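Local coordinates for protein amidohydrolase (PDB 4F0L) that probably acts as a metal-dependent deaminase of the amidohydrolase family, with an iron(III) ion bound in the metal site of its TIM-barrel domain, at residues A214-R219 and H239-E244. Numbering follows the deposited sequence.
Sequences APHSLR and HIHVAE. With FE (Fe (III) ion), chain E.
The metal site of this amidohydrolase barrel takes one histidine ligand from this contact, between the end of strand 210-215 and strand 238-242, whose short segments run within 22° of parallel. His241 NE2 binds the iron at 2.4 Å; two waters, His65, His67 and Asp329 complete the coordination. The other ring nitrogen, ND1, faces His216, which probably helps to orient the imidazole. With CG anti to the backbone N (chi1 -179°), His216 swings its ring beside that of His241, giving an edge-to-face pair with planes at 73°: His241 ND1 lies over the His216 face, near the rim, 3.6 Å from His216 NE2. The rotation of His216 is in turn fixed by a hydrogen bond between its ND1 and Ser217 OG, 3.1 Å apart. Between the two segments the one direct backbone hydrogen bond runs from His241 N to His216 O (3.0 Å), its donor above the carbonyl plane; Val213 with His239 adds another just before. Farther along, water 1 accepts from Leu218 N and donates to His241 O, both at 2.7 Å, bridging the turn after strand 210-215 to strand 238-242. CA-H...O contacts supplement these bonds, as from Ile240 CA to Pro215 O. Away from the iron, Ile240 CD1 meets Pro215 CB and Leu218 CD2, each at 4.1 Å. Helix 260-267 packs against Leu218, Ile240 and Val242, while strands 160-167 and 274-276 flank the pair as its next barrel neighbours.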
ATOM      1  N   ALA B 214      12.302  15.706  22.345  1.00 16.97           N
ATOM      2  CA  ALA B 214      12.304  15.727  20.890  1.00 16.99           C
ATOM      3  C   ALA B 214      12.672  17.135  20.403  1.00 17.55           C
ATOM      4  O   ALA B 214      11.796  17.919  20.079  1.00 16.68           O
ATOM      5  CB  ALA B 214      10.947  15.303  20.325  1.00 15.16           C
ATOM      6  N   PRO B 215      13.981  17.448  20.338  1.00 18.47           N
ATOM      7  CA  PRO B 215      14.341  18.620  19.554  1.00 19.36           C
ATOM      8  C   PRO B 215      13.787  18.487  18.147  1.00 19.56           C
ATOM      9  O   PRO B 215      13.970  17.452  17.493  1.00 19.34           O
ATOM     10  CB  PRO B 215      15.875  18.599  19.552  1.00 20.69           C
ATOM     11  CG  PRO B 215      16.273  17.237  20.022  1.00 20.54           C
ATOM     12  CD  PRO B 215      15.151  16.747  20.885  1.00 19.45           C
ATOM     13  N   HIS B 216      13.067  19.489  17.676  1.00 20.48           N
ATOM     14  CA  HIS B 216      12.302  19.291  16.434  1.00 21.99           C
ATOM     15  C   HIS B 216      13.154  18.905  15.248  1.00 21.79           C
ATOM     16  O   HIS B 216      12.894  17.910  14.569  1.00 22.27           O
ATOM     17  CB  HIS B 216      11.517  20.531  16.088  1.00 23.72           C
ATOM     18  CG  HIS B 216      10.694  20.378  14.856  1.00 24.18           C
ATOM     19  ND1 HIS B 216      11.138  20.756  13.631  1.00 26.62           N
ATOM     20  CD2 HIS B 216       9.438  19.822  14.673  1.00 24.50           C
ATOM     21  CE1 HIS B 216      10.192  20.466  12.708  1.00 25.96           C
ATOM     22  NE2 HIS B 216       9.155  19.893  13.343  1.00 24.99           N
ATOM     23  N   SER B 217      14.187  19.694  15.015  1.00 22.73           N
ATOM     24  CA  SER B 217      15.065  19.549  13.844  1.00 22.61           C
ATOM     25  C   SER B 217      16.210  20.509  14.018  1.00 23.62           C
ATOM     26  O   SER B 217      16.169  21.390  14.905  1.00 24.45           O
ATOM     27  CB  SER B 217      14.327  19.922  12.562  1.00 22.29           C
ATOM     28  OG  SER B 217      14.012  21.298  12.593  1.00 23.05           O
ATOM     29  N   LEU B 218      17.206  20.395  13.154  1.00 23.69           N
ATOM     30  CA  LEU B 218      18.349  21.282  13.255  1.00 25.52           C
ATOM     31  C   LEU B 218      17.997  22.731  12.923  1.00 26.55           C
ATOM     32  O   LEU B 218      18.642  23.647  13.411  1.00 26.90           O
ATOM     33  CB  LEU B 218      19.507  20.783  12.393  1.00 25.84           C
ATOM     34  CG  LEU B 218      20.085  19.423  12.836  1.00 25.49           C
ATOM     35  CD1 LEU B 218      21.136  18.952  11.836  1.00 26.53           C
ATOM     36  CD2 LEU B 218      20.631  19.464  14.260  1.00 24.63           C
ATOM     37  N   ARG B 219      16.968  22.929  12.101  1.00 27.94           N
ATOM     38  CA  ARG B 219      16.501  24.284  11.754  1.00 29.52           C
ATOM     39  C   ARG B 219      15.865  24.967  12.937  1.00 28.08           C
ATOM     40  O   ARG B 219      15.927  26.191  13.081  1.00 29.90           O
ATOM     41  CB  ARG B 219      15.373  24.242  10.702  1.00 30.49           C
ATOM     42  CG  ARG B 219      15.767  23.869   9.308  1.00 34.08           C
ATOM     43  CD  ARG B 219      14.609  24.242   8.389  1.00 36.89           C
ATOM     44  NE  ARG B 219      14.830  23.609   7.093  1.00 38.34           N
ATOM     45  CZ  ARG B 219      15.502  24.161   6.084  1.00 38.99           C
ATOM     46  NH1 ARG B 219      15.978  25.409   6.152  1.00 40.15           N
ATOM     47  NH2 ARG B 219      15.673  23.458   4.977  1.00 39.74           N
ATOM     48  N   HIS B 239      14.754  12.106  20.316  1.00 16.14           N
ATOM     49  CA  HIS B 239      14.333  12.002  18.914  1.00 16.26           C
ATOM     50  C   HIS B 239      14.453  13.339  18.237  1.00 16.94           C
ATOM     51  O   HIS B 239      14.231  14.384  18.870  1.00 17.56           O
ATOM     52  CB  HIS B 239      12.900  11.532  18.825  1.00 15.06           C
ATOM     53  CG  HIS B 239      12.709  10.093  19.168  1.00 14.79           C
ATOM     54  ND1 HIS B 239      11.842   9.293  18.483  1.00 14.12           N
ATOM     55  CD2 HIS B 239      13.251   9.310  20.177  1.00 15.01           C
ATOM     56  CE1 HIS B 239      11.884   8.070  18.985  1.00 14.07           C
ATOM     57  NE2 HIS B 239      12.739   8.066  20.024  1.00 15.02           N
ATOM     58  N   ILE B 240      14.795  13.319  16.956  1.00 17.46           N
ATOM     59  CA  ILE B 240      14.953  14.544  16.163  1.00 18.35           C
ATOM     60  C   ILE B 240      14.691  14.246  14.703  1.00 18.28           C
ATOM     61  O   ILE B 240      15.152  13.233  14.214  1.00 17.75           O
ATOM     62  CB  ILE B 240      16.383  15.126  16.353  1.00 18.95           C
ATOM     63  CG1 ILE B 240      16.588  16.409  15.553  1.00 19.80           C
ATOM     64  CG2 ILE B 240      17.458  14.112  15.970  1.00 19.23           C
ATOM     65  CD1 ILE B 240      17.699  17.299  16.076  1.00 19.93           C
ATOM     66  N   HIS B 241      13.982  15.135  13.995  1.00 19.24           N
ATOM     67  CA  HIS B 241      13.866  15.026  12.532  1.00 20.60           C
ATOM     68  C   HIS B 241      15.192  15.408  11.938  1.00 21.00           C
ATOM     69  O   HIS B 241      15.710  16.470  12.240  1.00 20.71           O
ATOM     70  CB  HIS B 241      12.843  16.011  11.911  1.00 22.49           C
ATOM     71  CG  HIS B 241      11.385  15.733  12.220  1.00 24.02           C
ATOM     72  ND1 HIS B 241      10.566  16.671  12.766  1.00 26.21           N
ATOM     73  CD2 HIS B 241      10.577  14.621  11.944  1.00 25.34           C
ATOM     74  CE1 HIS B 241       9.307  16.152  12.890  1.00 25.92           C
ATOM     75  NE2 HIS B 241       9.324  14.901  12.390  1.00 25.38           N
ATOM     76  N   VAL B 242      15.749  14.593  11.050  1.00 19.41           N
ATOM     77  CA  VAL B 242      16.949  15.015  10.352  1.00 20.02           C
ATOM     78  C   VAL B 242      17.047  14.507   8.887  1.00 19.93           C
ATOM     79  O   VAL B 242      16.725  13.351   8.569  1.00 20.16           O
ATOM     80  CB  VAL B 242      18.211  14.667  11.200  1.00 20.65           C
ATOM     81  CG1 VAL B 242      18.351  13.170  11.396  1.00 20.73           C
ATOM     82  CG2 VAL B 242      19.437  15.230  10.540  1.00 21.44           C
ATOM     83  N   ALA B 243      17.478  15.394   7.982  1.00 20.06           N
ATOM     84  CA  ALA B 243      17.783  15.009   6.605  1.00 20.18           C
ATOM     85  C   ALA B 243      16.585  14.427   5.812  1.00 19.86           C
ATOM     86  O   ALA B 243      16.756  13.598   4.914  1.00 18.40           O
ATOM     87  CB  ALA B 243      18.959  14.053   6.594  1.00 19.95           C
ATOM     88  N   GLU B 244      15.388  14.917   6.115  1.00 19.88           N
ATOM     89  CA  GLU B 244      14.164  14.426   5.469  1.00 21.13           C
ATOM     90  C   GLU B 244      14.031  14.866   4.002  1.00 21.76           C
ATOM     91  O   GLU B 244      13.646  14.043   3.134  1.00 21.49           O
ATOM     92  CB  GLU B 244      12.893  14.828   6.249  1.00 21.02           C
ATOM     93  CG  GLU B 244      11.627  14.230   5.619  1.00 20.74           C
ATOM     94  CD  GLU B 244      10.321  14.635   6.299  1.00 21.33           C
ATOM     95  OE1 GLU B 244       9.229  14.172   5.876  1.00 20.84           O
ATOM     96  OE2 GLU B 244      10.371  15.402   7.274  1.00 22.72           O
TER
HETATM   97 FE    FE E 501       7.359  13.779  11.730  1.00 32.76          FE
HETATM   98  O   HOH W   1      17.228  18.499  11.236  1.00 19.99           O
HETATM   99  O   HOH W   2       8.125  13.621   9.700  1.00 25.98           O
HETATM  100  O   HOH W   3       6.514  15.514  10.524  1.00 32.69           O